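Local coordinates for oxidoreductase, NAD-binding/iron-sulfur cluster-binding protein (Nitratireductor pacificus pht-3B, PDB 6ZXU) that reductively dehalogenates organohalides, probably passing electrons through two [4Fe-4S] clusters to a bound cobalamin that acts on the carbon-halogen bond, at residues R336-L345 and W640-A651; I490-V498 and S526-G534. All coordinates share one frame; numbering follows the deposited sequence.

Interaction 1: R336-L345 and W640-A651; sequences RFPMKHPLAL and WWFDLEVIDGVA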
loop_
_atom_site.group_PDB
_atom_site.type_symbol
_atom_site.label_atom_id
_atom_site.label_comp_id
_atom_site.label_asym_id
_atom_site.label_seq_id
_atom_site.Cartn_x
_atom_site.Cartn_y
_atom_site.Cartn_z
ATOM N N ARG A 336 12.298 16.370 -0.185
ATOM C CA ARG A 336 12.693 15.747 1.092
ATOM C C ARG A 336 11.527 15.219 1.909
ATOM O O ARG A 336 11.690 14.289 2.707
ATOM C CB ARG A 336 13.366 16.838 1.905
ATOM C CG ARG A 336 14.005 16.358 3.108
ATOM C CD ARG A 336 14.521 17.500 3.965
ATOM N NE ARG A 336 14.792 16.824 5.232
ATOM C CZ ARG A 336 14.239 17.162 6.387
ATOM N NH1 ARG A 336 13.384 18.198 6.451
ATOM N NH2 ARG A 336 14.614 16.526 7.513
ATOM N N PHE A 337 10.365 15.852 1.798
ATOM C CA PHE A 337 9.322 15.703 2.819
ATOM C C PHE A 337 8.837 14.254 3.083
ATOM O O PHE A 337 8.559 13.920 4.228
ATOM C CB PHE A 337 8.147 16.634 2.585
ATOM C CG PHE A 337 7.165 16.121 1.560
ATOM C CD1 PHE A 337 7.372 16.348 0.247
ATOM C CD2 PHE A 337 6.046 15.401 1.958
ATOM C CE1 PHE A 337 6.489 15.902 -0.731
ATOM C CE2 PHE A 337 5.157 14.942 1.001
ATOM C CZ PHE A 337 5.397 15.162 -0.339
ATOM N N PRO A 338 8.839 13.386 2.069
ATOM C CA PRO A 338 8.460 12.031 2.379
ATOM C C PRO A 338 9.622 11.082 2.649
ATOM O O PRO A 338 9.409 9.855 2.813
ATOM C CB PRO A 338 7.747 11.574 1.067
ATOM C CG PRO A 338 8.511 12.289 -0.022
ATOM C CD PRO A 338 9.082 13.550 0.614
ATOM N N MET A 339 10.821 11.640 2.708
ATOM C CA MET A 339 12.044 10.826 2.827
ATOM C C MET A 339 12.893 11.223 4.032
ATOM O O MET A 339 14.087 11.048 4.041
ATOM C CB MET A 339 12.870 10.985 1.547
ATOM C CG MET A 339 12.236 10.232 0.370
ATOM S SD MET A 339 12.376 8.491 0.581
ATOM C CE MET A 339 10.959 7.768 -0.287
ATOM N N LYS A 340 12.244 11.714 5.055
ATOM C CA LYS A 340 12.908 12.106 6.242
ATOM C C LYS A 340 13.219 10.918 7.155
ATOM O O LYS A 340 14.137 10.977 7.932
ATOM C CB LYS A 340 12.039 13.090 7.020
ATOM C CG LYS A 340 11.599 14.285 6.241
ATOM C CD LYS A 340 10.959 15.277 7.245
ATOM C CE LYS A 340 9.781 16.017 6.704
ATOM N NZ LYS A 340 9.278 17.098 7.598
ATOM N N HIS A 341 12.446 9.818 7.077
ATOM C CA HIS A 341 12.670 8.683 7.959
ATOM C C HIS A 341 13.506 7.631 7.257
ATOM O O HIS A 341 13.345 7.414 6.059
ATOM C CB HIS A 341 11.327 8.109 8.393
ATOM C CG HIS A 341 11.439 7.087 9.472
ATOM N ND1 HIS A 341 11.856 5.797 9.230
ATOM C CD2 HIS A 341 11.172 7.158 10.786
ATOM C CE1 HIS A 341 11.822 5.103 10.357
ATOM N NE2 HIS A 341 11.436 5.922 11.320
ATOM N N PRO A 342 14.453 6.983 7.971
ATOM C CA PRO A 342 15.349 5.972 7.320
ATOM C C PRO A 342 14.675 4.800 6.628
ATOM O O PRO A 342 15.232 4.248 5.674
ATOM C CB PRO A 342 16.160 5.429 8.503
ATOM C CG PRO A 342 16.267 6.578 9.425
ATOM C CD PRO A 342 14.940 7.297 9.340
ATOM N N LEU A 343 13.509 4.389 7.096
ATOM C CA LEU A 343 12.777 3.326 6.450
ATOM C C LEU A 343 12.290 3.699 5.068
ATOM O O LEU A 343 12.446 2.930 4.111
ATOM C CB LEU A 343 11.600 2.865 7.338
ATOM C CG LEU A 343 10.816 1.668 6.822
ATOM C CD1 LEU A 343 11.659 0.406 6.646
ATOM C CD2 LEU A 343 9.639 1.348 7.743
ATOM N N ALA A 344 11.696 4.885 4.950
ATOM C CA ALA A 344 11.330 5.406 3.639
ATOM C C ALA A 344 12.561 5.561 2.696
ATOM O O ALA A 344 12.517 5.198 1.530
ATOM C CB ALA A 344 10.655 6.753 3.815
ATOM N N LEU A 345 13.656 6.065 3.221
ATOM C CA LEU A 345 14.913 6.106 2.456
ATOM C C LEU A 345 15.361 4.720 1.985
ATOM O O LEU A 345 15.927 4.590 0.898
ATOM C CB LEU A 345 16.049 6.783 3.256
ATOM C CG LEU A 345 15.866 8.300 3.366
ATOM C CD1 LEU A 345 16.707 8.906 4.443
ATOM C CD2 LEU A 345 16.255 8.951 2.032
ATOM N N TRP A 640 5.614 1.079 16.958
ATOM C CA TRP A 640 6.764 0.227 16.917
ATOM C C TRP A 640 7.994 0.895 16.311
ATOM O O TRP A 640 9.080 0.299 16.362
ATOM C CB TRP A 640 6.459 -1.002 16.039
ATOM C CG TRP A 640 5.958 -0.681 14.646
ATOM C CD1 TRP A 640 4.619 -0.538 14.272
ATOM C CD2 TRP A 640 6.729 -0.474 13.447
ATOM N NE1 TRP A 640 4.522 -0.234 12.921
ATOM C CE2 TRP A 640 5.791 -0.195 12.391
ATOM C CE3 TRP A 640 8.083 -0.446 13.176
ATOM C CZ2 TRP A 640 6.203 0.088 11.111
ATOM C CZ3 TRP A 640 8.497 -0.129 11.937
ATOM C CH2 TRP A 640 7.572 0.109 10.898
ATOM N N TRP A 641 7.829 2.052 15.655
ATOM C CA TRP A 641 8.929 2.683 14.877
ATOM C C TRP A 641 9.709 3.662 15.752
ATOM O O TRP A 641 9.232 4.124 16.808
ATOM C CB TRP A 641 8.353 3.436 13.626
ATOM C CG TRP A 641 7.323 4.492 13.990
ATOM C CD1 TRP A 641 7.553 5.832 14.223
ATOM C CD2 TRP A 641 5.930 4.290 14.183
ATOM N NE1 TRP A 641 6.393 6.446 14.580
ATOM C CE2 TRP A 641 5.378 5.517 14.537
ATOM C CE3 TRP A 641 5.092 3.178 14.061
ATOM C CZ2 TRP A 641 4.044 5.645 14.850
ATOM C CZ3 TRP A 641 3.786 3.297 14.368
ATOM C CH2 TRP A 641 3.251 4.527 14.756
ATOM N N PHE A 642 10.916 3.993 15.285
ATOM C CA PHE A 642 11.770 5.018 15.908
ATOM C C PHE A 642 11.438 6.399 15.360
ATOM O O PHE A 642 11.135 6.540 14.180
ATOM C CB PHE A 642 13.253 4.727 15.625
ATOM C CG PHE A 642 13.786 3.426 16.173
ATOM C CD1 PHE A 642 13.241 2.823 17.274
ATOM C CD2 PHE A 642 14.887 2.841 15.554
ATOM C CE1 PHE A 642 13.719 1.647 17.756
ATOM C CE2 PHE A 642 15.416 1.677 16.033
ATOM C CZ PHE A 642 14.832 1.083 17.135
ATOM N N ASP A 643 11.480 7.398 16.212
ATOM C CA ASP A 643 11.354 8.778 15.798
ATOM C C ASP A 643 12.732 9.348 15.352
ATOM O O ASP A 643 13.504 9.832 16.157
ATOM C CB ASP A 643 10.812 9.623 16.945
ATOM C CG ASP A 643 9.378 9.358 17.209
ATOM O OD1 ASP A 643 8.659 8.791 16.338
ATOM O OD2 ASP A 643 8.940 9.670 18.284
ATOM N N LEU A 644 13.052 9.156 14.093
ATOM C CA LEU A 644 14.288 9.531 13.462
ATOM C C LEU A 644 14.005 10.393 12.256
ATOM O O LEU A 644 13.136 10.054 11.456
ATOM C CB LEU A 644 15.111 8.302 12.999
ATOM C CG LEU A 644 15.589 7.367 14.108
ATOM C CD1 LEU A 644 16.259 6.111 13.559
ATOM C CD2 LEU A 644 16.515 8.120 15.058
ATOM N N GLU A 645 14.756 11.488 12.135
ATOM C CA GLU A 645 14.706 12.394 11.011
ATOM C C GLU A 645 16.102 12.483 10.483
ATOM O O GLU A 645 17.017 12.811 11.204
ATOM C CB GLU A 645 14.178 13.780 11.472
ATOM C CG GLU A 645 14.249 14.827 10.407
ATOM C CD GLU A 645 13.731 16.193 10.839
ATOM O OE1 GLU A 645 13.548 16.479 12.059
ATOM O OE2 GLU A 645 13.476 17.013 9.922
ATOM N N VAL A 646 16.260 12.193 9.201
ATOM C CA VAL A 646 17.535 12.387 8.525
ATOM C C VAL A 646 17.644 13.876 8.069
ATOM O O VAL A 646 16.774 14.417 7.355
ATOM C CB VAL A 646 17.650 11.490 7.325
ATOM C CG1 VAL A 646 18.883 11.793 6.535
ATOM C CG2 VAL A 646 17.625 10.041 7.765
ATOM N N ILE A 647 18.692 14.517 8.560
ATOM C CA ILE A 647 19.072 15.862 8.184
ATOM C C ILE A 647 20.532 15.843 7.747
ATOM O O ILE A 647 21.372 15.372 8.463
ATOM C CB ILE A 647 18.968 16.810 9.360
ATOM C CG1 ILE A 647 17.519 17.111 9.643
ATOM C CG2 ILE A 647 19.682 18.120 9.005
ATOM C CD1 ILE A 647 17.201 17.699 11.008
ATOM N N ASP A 648 20.787 16.344 6.554
ATOM C CA ASP A 648 22.185 16.447 6.063
ATOM C C ASP A 648 22.838 15.033 6.100
ATOM O O ASP A 648 23.999 14.846 6.445
ATOM C CB ASP A 648 22.965 17.501 6.897
ATOM N N GLY A 649 22.071 14.021 5.701
ATOM C CA GLY A 649 22.641 12.689 5.491
ATOM C C GLY A 649 22.781 11.862 6.743
ATOM O O GLY A 649 23.256 10.719 6.658
ATOM N N VAL A 650 22.330 12.375 7.867
ATOM C CA VAL A 650 22.446 11.640 9.139
ATOM C C VAL A 650 21.159 11.562 9.873
ATOM O O VAL A 650 20.489 12.584 10.093
ATOM C CB VAL A 650 23.487 12.332 10.101
ATOM C CG1 VAL A 650 23.719 11.544 11.399
ATOM C CG2 VAL A 650 24.820 12.458 9.364
ATOM N N ALA A 651 20.853 10.351 10.366
ATOM C CA ALA A 651 19.677 10.170 11.238
ATOM C C ALA A 651 19.864 10.752 12.626
ATOM O O ALA A 651 20.880 10.527 13.267
ATOM C CB ALA A 651 19.377 8.684 11.376
HETATM O O HOH W 1 11.341 18.094 9.236
HETATM O O HOH W 2 16.378 14.658 4.596
#

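Interaction 2: I490-V498 and S526-G534; sequences ILMAGLGEV and SVDRPIDFG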
loop_
_atom_site.group_PDB
_atom_site.type_symbol
_atom_site.label_atom_id
_atom_site.label_comp_id
_atom_site.label_asym_id
_atom_site.label_seq_id
_atom_site.Cartn_x
_atom_site.Cartn_y
_atom_site.Cartn_z
ATOM N N ILE A 490 -10.482 4.548 -10.011
ATOM C CA ILE A 490 -10.943 3.882 -8.776
ATOM C C ILE A 490 -12.488 3.916 -8.731
ATOM O O ILE A 490 -13.121 2.913 -8.417
ATOM C CB ILE A 490 -10.364 4.517 -7.503
ATOM C CG1 ILE A 490 -8.839 4.393 -7.509
ATOM C CG2 ILE A 490 -10.916 3.866 -6.267
ATOM C CD1 ILE A 490 -8.212 5.370 -6.520
ATOM N N LEU A 491 -13.074 5.066 -9.086
ATOM C CA LEU A 491 -14.549 5.198 -9.069
ATOM C C LEU A 491 -15.206 4.300 -10.127
ATOM O O LEU A 491 -16.121 3.564 -9.798
ATOM C CB LEU A 491 -14.933 6.598 -9.324
ATOM C CG LEU A 491 -16.420 6.832 -9.241
ATOM C CD1 LEU A 491 -16.946 6.802 -7.812
ATOM C CD2 LEU A 491 -16.734 8.181 -9.880
ATOM N N MET A 492 -14.749 4.383 -11.352
ATOM C CA MET A 492 -15.343 3.594 -12.477
ATOM C C MET A 492 -15.110 2.097 -12.382
ATOM O O MET A 492 -15.938 1.311 -12.785
ATOM C CB MET A 492 -14.857 4.076 -13.812
ATOM C CG MET A 492 -15.368 5.470 -14.232
ATOM S SD MET A 492 -17.185 5.604 -14.016
ATOM C CE MET A 492 -17.057 7.360 -13.656
ATOM N N ALA A 493 -14.014 1.683 -11.753
ATOM C CA ALA A 493 -13.718 0.251 -11.470
ATOM C C ALA A 493 -14.456 -0.299 -10.293
ATOM O O ALA A 493 -14.342 -1.478 -10.018
ATOM C CB ALA A 493 -12.211 0.062 -11.311
ATOM N N GLY A 494 -15.309 0.511 -9.616
ATOM C CA GLY A 494 -16.108 0.042 -8.544
ATOM C C GLY A 494 -15.290 -0.389 -7.331
ATOM O O GLY A 494 -15.685 -1.292 -6.623
ATOM N N LEU A 495 -14.262 0.389 -7.001
ATOM C CA LEU A 495 -13.443 0.093 -5.774
ATOM C C LEU A 495 -13.665 1.075 -4.660
ATOM O O LEU A 495 -13.282 0.783 -3.544
ATOM C CB LEU A 495 -11.967 -0.021 -6.121
ATOM C CG LEU A 495 -11.578 -1.140 -7.071
ATOM C CD1 LEU A 495 -10.142 -1.033 -7.411
ATOM C CD2 LEU A 495 -11.931 -2.488 -6.576
ATOM N N GLY A 496 -14.403 2.169 -4.913
ATOM C CA GLY A 496 -14.718 3.128 -3.891
ATOM C C GLY A 496 -15.799 4.068 -4.324
ATOM O O GLY A 496 -16.150 4.125 -5.451
ATOM N N GLU A 497 -16.354 4.780 -3.352
ATOM C CA GLU A 497 -17.243 5.931 -3.586
ATOM C C GLU A 497 -16.532 7.223 -3.166
ATOM O O GLU A 497 -15.618 7.242 -2.332
ATOM C CB GLU A 497 -18.520 5.834 -2.732
ATOM C CG GLU A 497 -19.654 4.990 -3.265
ATOM C CD GLU A 497 -20.964 5.236 -2.500
ATOM O OE1 GLU A 497 -21.528 6.359 -2.590
ATOM O OE2 GLU A 497 -21.497 4.341 -1.830
ATOM N N VAL A 498 -16.914 8.295 -3.821
ATOM C CA VAL A 498 -16.590 9.667 -3.413
ATOM C C VAL A 498 -16.894 9.876 -1.929
ATOM O O VAL A 498 -18.014 9.613 -1.459
ATOM C CB VAL A 498 -17.397 10.666 -4.273
ATOM C CG1 VAL A 498 -17.401 12.073 -3.708
ATOM C CG2 VAL A 498 -16.781 10.686 -5.688
ATOM N N SER A 526 -13.596 -7.727 -19.666
ATOM C CA SER A 526 -14.855 -7.213 -19.145
ATOM C C SER A 526 -14.612 -6.211 -17.984
ATOM O O SER A 526 -13.713 -6.405 -17.155
ATOM C CB SER A 526 -15.731 -8.317 -18.631
ATOM O OG SER A 526 -15.919 -9.250 -19.656
ATOM N N VAL A 527 -15.369 -5.127 -17.976
ATOM C CA VAL A 527 -15.181 -4.047 -17.011
ATOM C C VAL A 527 -16.108 -4.245 -15.861
ATOM O O VAL A 527 -17.115 -4.966 -15.965
ATOM C CB VAL A 527 -15.342 -2.612 -17.642
ATOM C CG1 VAL A 527 -14.370 -2.430 -18.743
ATOM C CG2 VAL A 527 -16.718 -2.373 -18.080
ATOM N N ASP A 528 -15.692 -3.782 -14.692
ATOM C CA ASP A 528 -16.534 -3.720 -13.525
ATOM C C ASP A 528 -17.425 -2.503 -13.564
ATOM O O ASP A 528 -17.312 -1.717 -14.461
ATOM C CB ASP A 528 -15.675 -3.712 -12.245
ATOM C CG ASP A 528 -14.924 -5.072 -12.093
ATOM O OD1 ASP A 528 -15.569 -6.093 -11.814
ATOM O OD2 ASP A 528 -13.690 -5.126 -12.291
ATOM N N ARG A 529 -18.395 -2.465 -12.680
ATOM C CA ARG A 529 -19.325 -1.347 -12.553
ATOM C C ARG A 529 -19.101 -0.584 -11.235
ATOM O O ARG A 529 -18.608 -1.157 -10.279
ATOM C CB ARG A 529 -20.776 -1.831 -12.610
ATOM C CG ARG A 529 -21.221 -2.322 -13.965
ATOM C CD ARG A 529 -22.726 -2.525 -14.028
ATOM N NE ARG A 529 -23.193 -3.657 -13.259
ATOM C CZ ARG A 529 -24.419 -3.757 -12.740
ATOM N NH1 ARG A 529 -25.283 -2.753 -12.829
ATOM N NH2 ARG A 529 -24.758 -4.847 -12.070
ATOM N N PRO A 530 -19.419 0.706 -11.213
ATOM C CA PRO A 530 -19.408 1.440 -9.956
ATOM C C PRO A 530 -20.199 0.813 -8.846
ATOM O O PRO A 530 -21.120 -0.004 -9.097
ATOM C CB PRO A 530 -20.014 2.795 -10.347
ATOM C CG PRO A 530 -19.712 2.930 -11.783
ATOM C CD PRO A 530 -19.734 1.570 -12.351
ATOM N N ILE A 531 -19.909 1.209 -7.602
ATOM C CA ILE A 531 -20.562 0.588 -6.427
ATOM C C ILE A 531 -21.370 1.651 -5.670
ATOM O O ILE A 531 -21.123 2.851 -5.798
ATOM C CB ILE A 531 -19.576 -0.109 -5.461
ATOM C CG1 ILE A 531 -18.551 0.875 -5.018
ATOM C CG2 ILE A 531 -19.016 -1.376 -6.116
ATOM C CD1 ILE A 531 -17.578 0.338 -3.985
ATOM N N ASP A 532 -22.394 1.184 -4.959
ATOM C CA ASP A 532 -23.230 2.035 -4.109
ATOM C C ASP A 532 -23.397 1.357 -2.747
ATOM O O ASP A 532 -24.118 0.368 -2.648
ATOM C CB ASP A 532 -24.555 2.287 -4.736
ATOM C CG ASP A 532 -25.484 3.158 -3.827
ATOM O OD1 ASP A 532 -25.102 3.726 -2.757
ATOM O OD2 ASP A 532 -26.654 3.308 -4.168
ATOM N N PHE A 533 -22.700 1.854 -1.714
ATOM C CA PHE A 533 -22.830 1.292 -0.436
ATOM C C PHE A 533 -23.348 2.318 0.603
ATOM O O PHE A 533 -23.157 2.153 1.828
ATOM C CB PHE A 533 -21.573 0.595 0.052
ATOM C CG PHE A 533 -20.352 1.492 0.192
ATOM C CD1 PHE A 533 -19.558 1.783 -0.907
ATOM C CD2 PHE A 533 -19.904 1.888 1.428
ATOM C CE1 PHE A 533 -18.412 2.543 -0.809
ATOM C CE2 PHE A 533 -18.749 2.670 1.543
ATOM C CZ PHE A 533 -17.994 3.012 0.438
ATOM N N GLY A 534 -24.049 3.304 0.124
ATOM C CA GLY A 534 -24.675 4.242 1.008
ATOM C C GLY A 534 -23.754 5.370 1.497
ATOM O O GLY A 534 -24.136 6.087 2.371
HETATM O O HOH W 3 -17.667 3.108 -7.650
HETATM O O HOH W 4 -16.617 0.506 -15.337
HETATM O O HOH W 5 -24.203 6.115 -1.970
#

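Interaction 1: R336-L345 and W640-A651
Arg336 and Glu645 form a salt bridge where the loop leading into helix 342-354 lies against the first strand of the beta hairpin 645-652. NH2 of the guanidinium makes both direct bonds: it meets Glu645 OE2 at 2.7 Å, nearly straight and from the anti side, with the two planar groups 21° apart, and donates to Val646 O at 3.0 Å from above the carbonyl plane; NE reaches that carbonyl through a water. An extended chain, CG anti to the backbone N (chi1 -171°), carries the group there, and NH1 turns to Glu333. With an alanine here, the Glu645 carboxylate would probably be left without its charged mate and Val646 O without its direct side-chain donor. Lys340 runs alongside Glu645; its NZ donates to Gly585 O and to a water that in turn donates to Glu645 OE2. One backbone hydrogen bond joins the segments, Val646 N to Lys340 O. Leu345 CD1 and Val646 CG2 meet tip to tip at 3.6 Å, and Pro342 CD packs on Leu644 CB. His341 uses both ring nitrogens: ND1 accepts from Leu343 N, capping the helix, and NE2 donates in its ring plane to Phe642 O at 2.9 Å.

Interaction 2: I490-V498 and S526-G534
Glu497 receives the backbone N-H of Phe533, where the weakly bonded strand 497-498 passes the end of strand 531-532; farther back, a Schellman motif closing helix 486-492 at Gly494 packs on the residues leading into strand 531-532. The bond from Phe533 N to Glu497 OE2 is 2.8 Å long and reaches the carboxylate from its anti side, 28° out of plane. The same oxygen sits over one face of the Phe533 ring, 3.3 Å from CD1, with carboxylate and ring planes almost perpendicular. At the helix end the contact is close backbone packing: Gly494 CA lies 3.3 Å from Arg529 O, a CA-H...O contact, and a side chain at Gly494 would run into that carbonyl. At Ile531 a chi1 of 56° sets CG2 anti to the carbonyl carbon, and this methyl lies 3.4 Å from Gly494 O. Met492 SD touches Pro530 CG more loosely. Waters bridge the backbones: one donates to Leu491 O and Gly496 O and accepts from Ile531 N, and another joins Met492 O to Asp528 O. In the next shell, Glu497 OE1 is held by Thr300 and Gln536, and OE2 also accepts from Leu535 N. Asp532 OD1 lies 3.8 Å from Glu497 OE2, so two like charges probably meet here, likely offset by these donors and by a water donating to Glu497 OE1 and Asp532 OD1. Strand 531-532 pairs with 294-295, Asp528 OD1 forms a salt bridge with Lys384, and Ile490, Leu491 and Val498 touch the cobalamin. Asp532 OD1 closes an Asx turn by accepting from Gly534 N at 3.1 Å.

How the interactions relate
Interaction 1 and interaction 2 lie on opposite sides of the chain's centre, 36 Å apart between centres and about 18 Å between nearest atoms, so they do not touch. In sequence, interaction 2 is nested within the 294 residues whose ends interaction 1 brings together. Their relation to the cofactors differs. Segment 490-498 lines the cobalamin pocket directly, the side chain of Leu491 lying about 4 Å from the ligand, and the Phe533 side chain is about 8 Å from an iron-sulfur cluster. Interaction 1 stands farther off: the Lys340 side chain is about 10 Å from that of Cys588 and about 13 Å from both cobalamin and a cluster, consistent with structural packing behind the cofactor-lining residues.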